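Local coordinates for alpha-1,3-glucanase (Bacillus circulans, PDB 5ZRU), which hydrolyses alpha-1,3-glucan as a family GH87 enzyme, of which this chain is the catalytic unit, and probably binds carbohydrate, at residues P483-T488 and G509-V514; A411-S416 and R435-F440; T488-D493 and V514-N519. All coordinates share one frame; numbering follows the deposited sequence.

Contact 1 of 3, residues P483-T488 and G509-V514; sequences PIKNVT and GFENIV
I484 lies beside F510, and V487 beside I513, across two neighbouring coils of the parallel beta-helix, the fold of the pectate-lyase-like clan. The two segments run 4° apart and in exact register, each turning a corner at an asparagine.

The tightly packed side is apolar: I484, V487, F510 and I513 are all buried. I484 CG1 meets F510 CE1 at 3.8 Å, its side chain pointing the same way as the phenylalanine. I513 CD1 reaches into the neighbouring coil, 4.1 Å from I484 CG2 and 3.9 Å from V487 CG2; chi2 of -60° bends it there. F504 meets the F510 ring edge-to-face. Backbone bonds hold the spacing before and after the corner, E511 N giving to I484 O and V514 N to V487 O.

The other side is the solvent side: E511 and N512 are exposed, and one water joins T488 OG1 to N512 O. K485 CD passes 3.5 Å from E511 OE2, but K485 NZ is 4.8 Å from that oxygen and instead bonds to Q446 O, so any attraction between the two charges is probably weak.

At the corner, N486 and N512 both have positive phi and psi. The backbone turn repeats, but N512 CG is anti to its backbone N and N486 CG is not. N512 ND2 donates to N486 OD1 at 2.8 Å, with the acceptor in the N512 amide plane and the two amide planes 77° apart.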
# COMPACT_ATOMS: atom_id res chain seq x y z
N PRO A 483 -14.63 -16.40 -16.87
CA PRO A 483 -13.35 -17.11 -16.78
C PRO A 483 -12.17 -16.17 -16.59
O PRO A 483 -12.21 -14.98 -16.92
CB PRO A 483 -13.26 -17.85 -18.12
CG PRO A 483 -14.17 -17.09 -19.04
CD PRO A 483 -15.28 -16.59 -18.18
N ILE A 484 -11.10 -16.73 -16.03
CA ILE A 484 -9.78 -16.12 -16.09
C ILE A 484 -9.08 -16.70 -17.32
O ILE A 484 -8.99 -17.92 -17.47
CB ILE A 484 -8.97 -16.42 -14.81
CG1 ILE A 484 -9.76 -16.06 -13.55
CG2 ILE A 484 -7.60 -15.70 -14.85
CD1 ILE A 484 -9.94 -14.59 -13.33
N LYS A 485 -8.61 -15.82 -18.20
CA LYS A 485 -8.15 -16.22 -19.52
C LYS A 485 -6.92 -15.42 -19.95
O LYS A 485 -6.88 -14.20 -19.76
CB LYS A 485 -9.28 -16.02 -20.54
CG LYS A 485 -8.87 -16.18 -21.98
CD LYS A 485 -10.09 -16.26 -22.90
CE LYS A 485 -10.85 -14.95 -23.00
NZ LYS A 485 -11.76 -14.97 -24.20
N ASN A 486 -5.93 -16.11 -20.52
CA ASN A 486 -4.73 -15.52 -21.14
C ASN A 486 -3.86 -14.79 -20.12
O ASN A 486 -3.70 -13.56 -20.13
CB ASN A 486 -5.12 -14.61 -22.31
CG ASN A 486 -5.79 -15.36 -23.45
OD1 ASN A 486 -5.56 -16.55 -23.65
ND2 ASN A 486 -6.63 -14.66 -24.20
N VAL A 487 -3.26 -15.58 -19.23
CA VAL A 487 -2.40 -15.06 -18.17
C VAL A 487 -1.13 -15.89 -18.15
O VAL A 487 -1.18 -17.12 -18.22
CB VAL A 487 -3.08 -15.09 -16.79
CG1 VAL A 487 -2.24 -14.31 -15.79
CG2 VAL A 487 -4.49 -14.50 -16.85
N THR A 488 0.02 -15.21 -18.07
CA THR A 488 1.31 -15.87 -17.99
C THR A 488 2.04 -15.35 -16.77
O THR A 488 2.08 -14.13 -16.54
CB THR A 488 2.14 -15.62 -19.25
OG1 THR A 488 1.39 -16.00 -20.41
CG2 THR A 488 3.46 -16.41 -19.21
N GLY A 509 -14.15 -20.87 -15.17
CA GLY A 509 -13.24 -21.41 -16.16
C GLY A 509 -11.85 -20.80 -16.09
O GLY A 509 -11.67 -19.64 -15.70
N PHE A 510 -10.85 -21.59 -16.49
CA PHE A 510 -9.47 -21.15 -16.58
C PHE A 510 -8.91 -21.57 -17.93
O PHE A 510 -8.84 -22.76 -18.23
CB PHE A 510 -8.63 -21.73 -15.43
CG PHE A 510 -9.01 -21.18 -14.09
CD1 PHE A 510 -8.43 -20.02 -13.61
CD2 PHE A 510 -9.98 -21.81 -13.32
CE1 PHE A 510 -8.79 -19.50 -12.37
CE2 PHE A 510 -10.35 -21.30 -12.08
CZ PHE A 510 -9.75 -20.14 -11.60
N GLU A 511 -8.51 -20.59 -18.74
CA GLU A 511 -8.14 -20.81 -20.13
C GLU A 511 -6.80 -20.15 -20.44
O GLU A 511 -6.64 -18.95 -20.20
CB GLU A 511 -9.22 -20.25 -21.06
CG GLU A 511 -10.59 -20.89 -20.86
CD GLU A 511 -11.71 -20.09 -21.51
OE1 GLU A 511 -12.83 -20.07 -20.95
OE2 GLU A 511 -11.47 -19.49 -22.58
N ASN A 512 -5.86 -20.92 -20.99
CA ASN A 512 -4.53 -20.42 -21.38
C ASN A 512 -3.84 -19.71 -20.21
O ASN A 512 -3.44 -18.55 -20.31
CB ASN A 512 -4.62 -19.50 -22.60
CG ASN A 512 -3.24 -19.16 -23.17
OD1 ASN A 512 -2.30 -19.95 -23.07
ND2 ASN A 512 -3.11 -17.98 -23.77
N ILE A 513 -3.69 -20.43 -19.11
CA ILE A 513 -2.95 -19.95 -17.95
C ILE A 513 -1.62 -20.69 -17.91
O ILE A 513 -1.60 -21.92 -17.76
CB ILE A 513 -3.72 -20.16 -16.64
CG1 ILE A 513 -5.19 -19.73 -16.77
CG2 ILE A 513 -3.01 -19.44 -15.49
CD1 ILE A 513 -5.40 -18.24 -17.12
N VAL A 514 -0.51 -19.95 -18.01
CA VAL A 514 0.82 -20.55 -18.14
C VAL A 514 1.73 -20.02 -17.05
O VAL A 514 1.77 -18.81 -16.80
CB VAL A 514 1.42 -20.28 -19.53
CG1 VAL A 514 2.81 -20.91 -19.63
CG2 VAL A 514 0.50 -20.80 -20.63
O HOH W 1 -0.88 -17.60 -21.29

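Contact 2 of 3, residues A411-S416 and R435-F440; sequences AFFGGS and RMNTVF
The F413 ring meets R435, N437 and F440 where two neighbouring coils of the parallel beta-helix run out of their strands into loops. The paired part is short: A411 lies beside R435, and F412 N donates to R435 O over 3.3 Å. F412 O and N437 N, both buried here, find no hydrogen-bond partner in the model, which is consistent with the pairing lapsing as F413 begins.

The F413 side chain can be followed outward. F413 CB is 4.0 Å from N437 O. F413 CG, anti to the carbonyl carbon (chi1 -59°), lies 3.7 Å from F440 CD2. On one branch F413 CD1 approaches N437 OD1 at 3.2 Å, and F413 CE1 has F440 CE2 at 3.5 Å; on the other, CD2 and CE2 face the same F440 edge. At the tip, F413 CZ meets R435 NH2 at 3.6 Å. F440 CE2 stands over the centre of the F413 ring, a T-shaped stack with the F413 and F440 planes 89° apart. The guanidinium of R435 is met differently: its face receives the F413 rim, the two planes 86° apart, and its NH2 forms a salt bridge with D376, a calcium-binding residue that does not contact the ion here. An alanine in place of F413 would probably take from the F440 edge the ring face it rests on and leave the R435 guanidinium with less to hold it in position for D376.

N437 OD1 also accepts from V439 N at 3.0 Å, an Asx turn, with the donor above the carbonyl plane.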
# COMPACT_ATOMS: atom_id res chain seq x y z
N ALA A 411 -3.64 -6.77 -7.91
CA ALA A 411 -4.85 -7.42 -8.40
C ALA A 411 -5.26 -6.87 -9.77
O ALA A 411 -5.20 -5.66 -10.00
CB ALA A 411 -6.01 -7.23 -7.42
N PHE A 412 -5.70 -7.77 -10.66
CA PHE A 412 -6.33 -7.38 -11.91
C PHE A 412 -7.72 -8.01 -11.95
O PHE A 412 -7.88 -9.20 -11.66
CB PHE A 412 -5.54 -7.83 -13.15
CG PHE A 412 -4.15 -7.23 -13.27
CD1 PHE A 412 -3.94 -5.87 -13.05
CD2 PHE A 412 -3.07 -8.03 -13.62
CE1 PHE A 412 -2.67 -5.32 -13.16
CE2 PHE A 412 -1.78 -7.49 -13.74
CZ PHE A 412 -1.58 -6.13 -13.51
N PHE A 413 -8.72 -7.20 -12.31
CA PHE A 413 -10.11 -7.67 -12.31
C PHE A 413 -10.76 -7.68 -13.69
O PHE A 413 -11.91 -8.13 -13.81
CB PHE A 413 -10.93 -6.81 -11.34
CG PHE A 413 -10.41 -6.87 -9.94
CD1 PHE A 413 -10.35 -8.08 -9.27
CD2 PHE A 413 -9.94 -5.73 -9.29
CE1 PHE A 413 -9.84 -8.17 -7.98
CE2 PHE A 413 -9.44 -5.81 -7.99
CZ PHE A 413 -9.39 -7.03 -7.34
N GLY A 414 -10.06 -7.23 -14.73
CA GLY A 414 -10.64 -7.27 -16.06
C GLY A 414 -9.78 -6.48 -17.03
O GLY A 414 -8.70 -6.00 -16.68
N GLY A 415 -10.29 -6.35 -18.25
CA GLY A 415 -9.58 -5.65 -19.30
C GLY A 415 -8.55 -6.48 -20.03
O GLY A 415 -8.67 -7.71 -20.12
N SER A 416 -7.52 -5.83 -20.57
CA SER A 416 -6.56 -6.51 -21.43
C SER A 416 -5.18 -5.90 -21.27
O SER A 416 -5.04 -4.69 -21.03
CB SER A 416 -7.02 -6.43 -22.89
OG SER A 416 -6.07 -6.99 -23.77
N ARG A 435 -3.71 -11.49 -6.90
CA ARG A 435 -5.00 -12.12 -7.12
C ARG A 435 -5.63 -11.60 -8.40
O ARG A 435 -5.36 -10.48 -8.86
CB ARG A 435 -5.97 -11.92 -5.93
CG ARG A 435 -6.67 -10.56 -5.86
CD ARG A 435 -7.65 -10.54 -4.70
NE ARG A 435 -8.26 -9.22 -4.53
CZ ARG A 435 -9.44 -9.01 -3.95
NH1 ARG A 435 -10.14 -10.04 -3.49
NH2 ARG A 435 -9.93 -7.78 -3.85
N MET A 436 -6.44 -12.46 -9.02
CA MET A 436 -7.33 -12.05 -10.09
C MET A 436 -8.69 -12.66 -9.78
O MET A 436 -8.75 -13.80 -9.32
CB MET A 436 -6.83 -12.53 -11.45
CG MET A 436 -5.42 -12.05 -11.81
SD MET A 436 -4.87 -12.67 -13.41
CE MET A 436 -5.99 -11.86 -14.54
N ASN A 437 -9.76 -11.91 -10.01
CA ASN A 437 -11.08 -12.53 -9.97
C ASN A 437 -11.99 -11.81 -10.95
O ASN A 437 -11.63 -10.78 -11.53
CB ASN A 437 -11.67 -12.56 -8.54
CG ASN A 437 -12.05 -11.19 -7.98
OD1 ASN A 437 -12.55 -10.32 -8.68
ND2 ASN A 437 -11.82 -11.01 -6.67
N THR A 438 -13.18 -12.38 -11.15
CA THR A 438 -14.21 -11.76 -11.97
C THR A 438 -15.44 -11.43 -11.13
O THR A 438 -16.57 -11.42 -11.63
CB THR A 438 -14.58 -12.65 -13.16
OG1 THR A 438 -14.95 -13.96 -12.71
CG2 THR A 438 -13.39 -12.79 -14.12
N VAL A 439 -15.24 -11.10 -9.84
CA VAL A 439 -16.37 -10.88 -8.94
C VAL A 439 -16.98 -9.48 -9.04
O VAL A 439 -18.09 -9.27 -8.55
CB VAL A 439 -15.94 -11.18 -7.49
CG1 VAL A 439 -15.25 -9.98 -6.87
CG2 VAL A 439 -17.13 -11.63 -6.65
N PHE A 440 -16.31 -8.53 -9.69
CA PHE A 440 -16.77 -7.15 -9.62
C PHE A 440 -17.52 -6.74 -10.88
O PHE A 440 -17.37 -7.36 -11.94
CB PHE A 440 -15.57 -6.22 -9.40
CG PHE A 440 -14.91 -6.43 -8.07
CD1 PHE A 440 -15.65 -6.38 -6.90
CD2 PHE A 440 -13.56 -6.75 -7.99
CE1 PHE A 440 -15.05 -6.60 -5.66
CE2 PHE A 440 -12.95 -6.98 -6.76
CZ PHE A 440 -13.70 -6.90 -5.60
O HOH W 2 -14.10 -8.39 -11.54

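Contact 3 of 3, residues T488-D493 and V514-N519; sequences TFTNID and VFNNIN
F489 and F515 stack between two successive coils of the parallel beta-helix, where strands 488-490 and 514-516 run 8° apart with axes 4.6 Å from each other.

F489 pairs with F515 and T490 with N516, as the backbone bonds show. F489 N donates to V514 O, N516 N returns a short bond of 2.7 Å to F489 O, and N491 N reaches N516 O. Past the corner, the bond from I492 N to N517 O is weak, whereas N519 N to I492 O is nearly straight.

Aromatic packing lies on the inner face. F489 and F515 both carry CG anti to the carbonyl carbon, which sends the two rings off the sheet the same way. The rings form an offset stack, centroids 4.4 Å apart and planes 2° from parallel, with F515 CE2 placed toward the rim of F489 rather than over its centre. F489 CD1 is correspondingly 3.4 Å from F515 CE2. F453 and F553 continue the series in the flanking coils, the latter stacked on F515.

Aliphatic packing repeats the pattern after the corner: I492 and I518 point the same way, I492 CG1 meeting I518 CD1 at 3.7 Å.

Mostly polar side chains occupy the other face and the corner. N491 and N517, both with positive phi and psi, lie side by side, N491 OD1 being 3.3 Å from N517 CB. One water donates to N491 OD1 and N517 O; another joins T490 OG1 and N516 ND2. N516 OD1 and N517 OD1 accept from N554 ND2 and N555 ND2 of the next coil, and N519 OD1 bonds to T557 OG1, so the polar rows extend beyond this pair.

D493 splits its carboxylate between partners: OD2 makes a salt bridge with R12, while D493 OD1 accepts from N519 ND2 at 3.0 Å on its syn side, 31° out of the carboxylate plane.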
# COMPACT_ATOMS: atom_id res chain seq x y z
N THR A 488 0.02 -15.21 -18.07
CA THR A 488 1.31 -15.87 -17.99
C THR A 488 2.04 -15.35 -16.77
O THR A 488 2.08 -14.13 -16.54
CB THR A 488 2.14 -15.62 -19.25
OG1 THR A 488 1.39 -16.00 -20.41
CG2 THR A 488 3.46 -16.41 -19.21
N PHE A 489 2.62 -16.27 -15.99
CA PHE A 489 3.48 -15.98 -14.85
C PHE A 489 4.86 -16.51 -15.18
O PHE A 489 5.00 -17.70 -15.50
CB PHE A 489 2.97 -16.64 -13.57
CG PHE A 489 1.60 -16.21 -13.15
CD1 PHE A 489 0.48 -16.71 -13.78
CD2 PHE A 489 1.44 -15.31 -12.11
CE1 PHE A 489 -0.78 -16.33 -13.39
CE2 PHE A 489 0.18 -14.91 -11.72
CZ PHE A 489 -0.93 -15.42 -12.36
N THR A 490 5.88 -15.66 -15.12
CA THR A 490 7.22 -16.10 -15.49
C THR A 490 8.25 -15.58 -14.48
O THR A 490 8.24 -14.39 -14.14
CB THR A 490 7.57 -15.62 -16.90
OG1 THR A 490 6.56 -16.10 -17.81
CG2 THR A 490 8.93 -16.17 -17.33
N ASN A 491 9.14 -16.45 -14.02
CA ASN A 491 10.21 -16.06 -13.10
C ASN A 491 9.62 -15.52 -11.79
O ASN A 491 9.80 -14.35 -11.43
CB ASN A 491 11.14 -15.04 -13.75
CG ASN A 491 12.07 -15.66 -14.78
OD1 ASN A 491 12.63 -16.74 -14.55
ND2 ASN A 491 12.25 -14.98 -15.90
N ILE A 492 8.88 -16.37 -11.09
CA ILE A 492 8.27 -16.00 -9.82
C ILE A 492 8.87 -16.87 -8.74
O ILE A 492 8.88 -18.10 -8.86
CB ILE A 492 6.73 -16.18 -9.83
CG1 ILE A 492 6.10 -15.61 -11.11
CG2 ILE A 492 6.12 -15.59 -8.55
CD1 ILE A 492 6.11 -14.11 -11.22
N ASP A 493 9.35 -16.24 -7.66
CA ASP A 493 9.82 -16.96 -6.49
C ASP A 493 8.79 -16.78 -5.38
O ASP A 493 8.46 -15.64 -5.03
CB ASP A 493 11.19 -16.45 -6.05
CG ASP A 493 12.26 -16.73 -7.08
OD1 ASP A 493 12.75 -17.88 -7.12
OD2 ASP A 493 12.59 -15.82 -7.86
N VAL A 514 -0.51 -19.95 -18.01
CA VAL A 514 0.82 -20.55 -18.14
C VAL A 514 1.73 -20.02 -17.05
O VAL A 514 1.77 -18.81 -16.80
CB VAL A 514 1.42 -20.28 -19.53
CG1 VAL A 514 2.81 -20.91 -19.63
CG2 VAL A 514 0.50 -20.80 -20.63
N PHE A 515 2.48 -20.92 -16.42
CA PHE A 515 3.41 -20.60 -15.34
C PHE A 515 4.79 -21.11 -15.73
O PHE A 515 5.02 -22.32 -15.75
CB PHE A 515 2.99 -21.28 -14.03
CG PHE A 515 1.79 -20.68 -13.37
CD1 PHE A 515 0.51 -21.04 -13.77
CD2 PHE A 515 1.93 -19.81 -12.29
CE1 PHE A 515 -0.61 -20.51 -13.13
CE2 PHE A 515 0.83 -19.28 -11.65
CZ PHE A 515 -0.45 -19.63 -12.08
N ASN A 516 5.72 -20.20 -16.02
CA ASN A 516 7.06 -20.60 -16.44
C ASN A 516 8.09 -20.18 -15.40
O ASN A 516 8.02 -19.07 -14.86
CB ASN A 516 7.41 -19.99 -17.80
CG ASN A 516 6.51 -20.50 -18.93
OD1 ASN A 516 6.00 -21.62 -18.88
ND2 ASN A 516 6.29 -19.67 -19.93
N ASN A 517 9.05 -21.07 -15.11
CA ASN A 517 10.18 -20.75 -14.22
C ASN A 517 9.69 -20.29 -12.85
O ASN A 517 10.05 -19.22 -12.37
CB ASN A 517 11.10 -19.69 -14.84
CG ASN A 517 11.43 -19.96 -16.31
OD1 ASN A 517 11.55 -21.11 -16.74
ND2 ASN A 517 11.58 -18.89 -17.09
N ILE A 518 8.85 -21.11 -12.22
CA ILE A 518 8.32 -20.84 -10.88
C ILE A 518 9.14 -21.61 -9.86
O ILE A 518 9.39 -22.82 -10.05
CB ILE A 518 6.83 -21.23 -10.79
CG1 ILE A 518 6.02 -20.67 -11.97
CG2 ILE A 518 6.25 -20.81 -9.42
CD1 ILE A 518 6.04 -19.17 -12.12
N ASN A 519 9.56 -20.95 -8.79
CA ASN A 519 10.23 -21.60 -7.67
C ASN A 519 9.37 -21.46 -6.42
O ASN A 519 9.12 -20.34 -5.96
CB ASN A 519 11.62 -21.01 -7.42
CG ASN A 519 12.54 -21.20 -8.60
OD1 ASN A 519 12.66 -22.30 -9.14
ND2 ASN A 519 13.20 -20.12 -9.01
O HOH W 3 7.54 -17.32 -20.21
O HOH W 4 13.11 -18.14 -12.26

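Contacts 1 and 3 are consecutive parts of one coil-to-coil pairing: they share T488 and V514, use the same two long strands, and have centres 14 Å apart. Contact 2 belongs to another face of the helix, earlier in the chain. It meets contact 1 through the interior, V487 CG2 lying 3.8 Å from M436 CE, with centres 12 Å apart. Contacts 2 and 3 do not touch, their nearest atoms being about 5 Å apart. Metals lie close to two of them: the R435 side chain of contact 2 is about 5 Å from a bound calcium, and the N519 side chain of contact 3 is also about 5 Å from a calcium. Contact 1 lies away from the annotated sites.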